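Long-range contact in diaminopimelate decarboxylase (PDB 2QGH), which catalyses the pyridoxal-phosphate-dependent decarboxylation of meso-diaminopimelate to L-lysine, the last step of bacterial lysine biosynthesis: residues Tyr63-Leu71 and Val375-Ala383. Residues are numbered along the deposited sequence; the frame is centred on the assembly and turned at random.
Sequences YALKANSNL and VGAYGSSMA. With LYS (lysine), chain C; PLP (pyridoxal-5'-phosphate), chain B.
Ala67 and Ala377 bring the two backbones together, their CA atoms 4.6 Å apart, where the turn that follows strand 59-64 meets the loop 375-383. Ala67 O anchors the junction: it accepts Tyr378 N at 2.8 Å on an in-plane lone pair, the N-H pointing almost straight at it (162°), and it also takes a proton from a water that in turn accepts from Gly379 N and Ser381 N. One carbonyl thus gathers the bend of the loop around itself. Its neighbour Lys66 O receives the hydroxyl of Ser381, OG lying 3.0 Å away and nearly in line with the C=O bond. On the other flank the amide of Asn68 reaches across, ND2 giving a straight bond to Gly376 O (3.0 Å) that lies in the amide's own plane. That amide is itself held by its other end, since OD1 accepts Asn70 N in an Asx turn at the start of helix 71-79.

Beside these grips the ring of Tyr378 is sandwiched between backbone and ligand. Ala67 CA sits over one face, 3.9 Å from the centroid in a CH-pi contact, while the product lysine lies across the opposite face with its CB above the ring centre. With CG anti to its carbonyl carbon (chi1 -54°), the ring runs alongside Lys66, and its OH comes within 3.5 Å of Lys66 CG before donating to O1P of the cofactor at 2.7 Å. Lys66 NZ is salt-bridged to Asp85, and Tyr386 of the second subunit packs against Tyr378. The junction exemplifies the fold-type III decarboxylases: the mouth of the alpha/beta barrel carrying pyridoxal phosphate is lined by a loop of the same chain's C-terminal beta domain, and the second subunit, whose Glu350 binds the lysine, contributes across the dimer interface.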
# COMPACT_ATOMS: atom_id res chain seq x y z
N TYR A 63 2.91 3.94 -22.95
CA TYR A 63 2.05 3.94 -21.78
C TYR A 63 2.79 3.42 -20.53
O TYR A 63 3.35 2.33 -20.53
CB TYR A 63 0.81 3.09 -22.05
CG TYR A 63 -0.04 2.87 -20.84
CD1 TYR A 63 -0.64 3.94 -20.19
CD2 TYR A 63 -0.21 1.59 -20.31
CE1 TYR A 63 -1.38 3.76 -19.04
CE2 TYR A 63 -0.95 1.40 -19.16
CZ TYR A 63 -1.53 2.49 -18.52
OH TYR A 63 -2.24 2.31 -17.37
N ALA A 64 2.80 4.22 -19.47
CA ALA A 64 3.47 3.83 -18.24
C ALA A 64 2.57 2.85 -17.47
O ALA A 64 1.59 3.26 -16.84
CB ALA A 64 3.76 5.06 -17.39
N LEU A 65 2.90 1.56 -17.55
CA LEU A 65 2.12 0.50 -16.90
C LEU A 65 1.87 0.70 -15.42
O LEU A 65 0.80 0.35 -14.92
CB LEU A 65 2.78 -0.86 -17.15
CG LEU A 65 2.45 -1.55 -18.48
CD1 LEU A 65 2.81 -0.64 -19.65
CD2 LEU A 65 3.19 -2.88 -18.59
N LYS A 66 2.84 1.26 -14.71
CA LYS A 66 2.69 1.52 -13.29
C LYS A 66 1.34 2.17 -12.99
O LYS A 66 0.78 1.97 -11.91
CB LYS A 66 3.82 2.43 -12.81
CG LYS A 66 3.90 3.75 -13.57
CD LYS A 66 5.12 4.54 -13.16
CE LYS A 66 6.40 3.80 -13.52
NZ LYS A 66 6.52 3.59 -14.99
N ALA A 67 0.81 2.96 -13.92
CA ALA A 67 -0.49 3.61 -13.70
C ALA A 67 -1.58 2.55 -13.54
O ALA A 67 -2.36 2.59 -12.59
CB ALA A 67 -0.82 4.53 -14.86
N ASN A 68 -1.62 1.62 -14.49
CA ASN A 68 -2.59 0.53 -14.48
C ASN A 68 -2.11 -0.50 -15.49
O ASN A 68 -2.02 -0.21 -16.68
CB ASN A 68 -3.98 1.03 -14.87
CG ASN A 68 -5.07 0.06 -14.47
OD1 ASN A 68 -4.95 -1.14 -14.68
ND2 ASN A 68 -6.15 0.57 -13.89
N SER A 69 -1.80 -1.70 -15.01
CA SER A 69 -1.28 -2.77 -15.86
C SER A 69 -2.27 -3.88 -16.18
O SER A 69 -1.85 -4.95 -16.65
CB SER A 69 -0.06 -3.41 -15.19
OG SER A 69 0.98 -2.47 -15.02
N ASN A 70 -3.55 -3.65 -15.93
CA ASN A 70 -4.54 -4.69 -16.22
C ASN A 70 -4.38 -5.19 -17.67
O ASN A 70 -4.32 -4.40 -18.62
CB ASN A 70 -5.95 -4.18 -15.94
CG ASN A 70 -7.03 -5.19 -16.30
OD1 ASN A 70 -7.44 -5.29 -17.46
ND2 ASN A 70 -7.48 -5.96 -15.31
N LEU A 71 -4.28 -6.51 -17.81
CA LEU A 71 -4.12 -7.17 -19.09
C LEU A 71 -5.07 -6.70 -20.18
O LEU A 71 -4.67 -6.52 -21.32
CB LEU A 71 -4.26 -8.68 -18.91
CG LEU A 71 -2.99 -9.52 -18.81
CD1 LEU A 71 -1.92 -8.78 -18.03
CD2 LEU A 71 -3.32 -10.85 -18.15
N VAL A 375 -10.01 7.21 -10.46
CA VAL A 375 -9.18 6.26 -9.73
C VAL A 375 -8.59 5.19 -10.65
O VAL A 375 -8.17 4.13 -10.19
CB VAL A 375 -9.99 5.54 -8.64
CG1 VAL A 375 -10.55 6.54 -7.66
CG2 VAL A 375 -11.11 4.73 -9.27
N GLY A 376 -8.56 5.48 -11.95
CA GLY A 376 -8.02 4.54 -12.92
C GLY A 376 -6.50 4.46 -12.93
O GLY A 376 -5.92 3.52 -13.47
N ALA A 377 -5.85 5.45 -12.33
CA ALA A 377 -4.40 5.47 -12.29
C ALA A 377 -3.92 5.36 -10.86
O ALA A 377 -4.42 6.06 -9.98
CB ALA A 377 -3.87 6.74 -12.92
N TYR A 378 -2.95 4.48 -10.63
CA TYR A 378 -2.39 4.29 -9.31
C TYR A 378 -3.49 3.99 -8.31
O TYR A 378 -3.40 4.35 -7.14
CB TYR A 378 -1.59 5.53 -8.89
CG TYR A 378 -0.55 5.89 -9.93
CD1 TYR A 378 0.54 5.05 -10.17
CD2 TYR A 378 -0.68 7.03 -10.72
CE1 TYR A 378 1.47 5.33 -11.18
CE2 TYR A 378 0.24 7.33 -11.72
CZ TYR A 378 1.31 6.48 -11.95
OH TYR A 378 2.22 6.75 -12.95
N GLY A 379 -4.53 3.33 -8.81
CA GLY A 379 -5.64 2.94 -7.96
C GLY A 379 -5.40 1.50 -7.56
O GLY A 379 -4.71 1.22 -6.59
N SER A 380 -5.93 0.56 -8.34
CA SER A 380 -5.74 -0.84 -8.02
C SER A 380 -4.30 -1.34 -8.15
O SER A 380 -3.96 -2.40 -7.65
CB SER A 380 -6.65 -1.70 -8.90
OG SER A 380 -6.04 -1.96 -10.14
N SER A 381 -3.43 -0.58 -8.82
CA SER A 381 -2.04 -1.02 -8.97
C SER A 381 -1.23 -0.88 -7.69
O SER A 381 -0.16 -1.47 -7.56
CB SER A 381 -1.36 -0.25 -10.11
OG SER A 381 -1.18 1.11 -9.78
N MET A 382 -1.73 -0.10 -6.73
CA MET A 382 -1.04 0.07 -5.44
C MET A 382 -1.85 -0.59 -4.33
O MET A 382 -1.50 -0.49 -3.15
CB MET A 382 -0.87 1.55 -5.09
CG MET A 382 -0.08 2.37 -6.09
SD MET A 382 0.21 4.04 -5.43
CE MET A 382 1.77 3.78 -4.57
N ALA A 383 -2.94 -1.25 -4.72
CA ALA A 383 -3.84 -1.92 -3.78
C ALA A 383 -3.18 -3.11 -3.09
O ALA A 383 -2.35 -3.79 -3.67
CB ALA A 383 -5.12 -2.36 -4.49
N LYS C . 1.91 6.53 -7.40
CA LYS C . 1.86 8.01 -7.60
C LYS C . 0.42 8.51 -7.48
O LYS C . -0.42 7.72 -7.01
CB LYS C . 2.44 8.37 -8.98
CG LYS C . 3.92 8.05 -9.11
CD LYS C . 4.40 8.06 -10.55
CE LYS C . 5.89 7.76 -10.60
NZ LYS C . 6.45 7.57 -11.98
OXT LYS C . 0.15 9.68 -7.85
N1 PLP B . 7.79 7.62 -16.96
C2 PLP B . 8.60 7.46 -15.82
C2A PLP B . 10.04 7.16 -15.95
C3 PLP B . 7.97 7.57 -14.51
O3 PLP B . 8.71 7.41 -13.36
C4 PLP B . 6.61 7.85 -14.41
C4A PLP B . 6.14 8.20 -13.04
C5 PLP B . 5.81 7.99 -15.55
C6 PLP B . 6.43 7.90 -16.86
C5A PLP B . 4.34 8.04 -15.59
O4P PLP B . 3.92 9.34 -15.29
P PLP B . 2.50 9.69 -15.22
O1P PLP B . 1.47 8.64 -14.70
O2P PLP B . 2.15 10.09 -16.72
O3P PLP B . 2.41 10.93 -14.24
O HOH W 1 -4.60 1.47 -11.12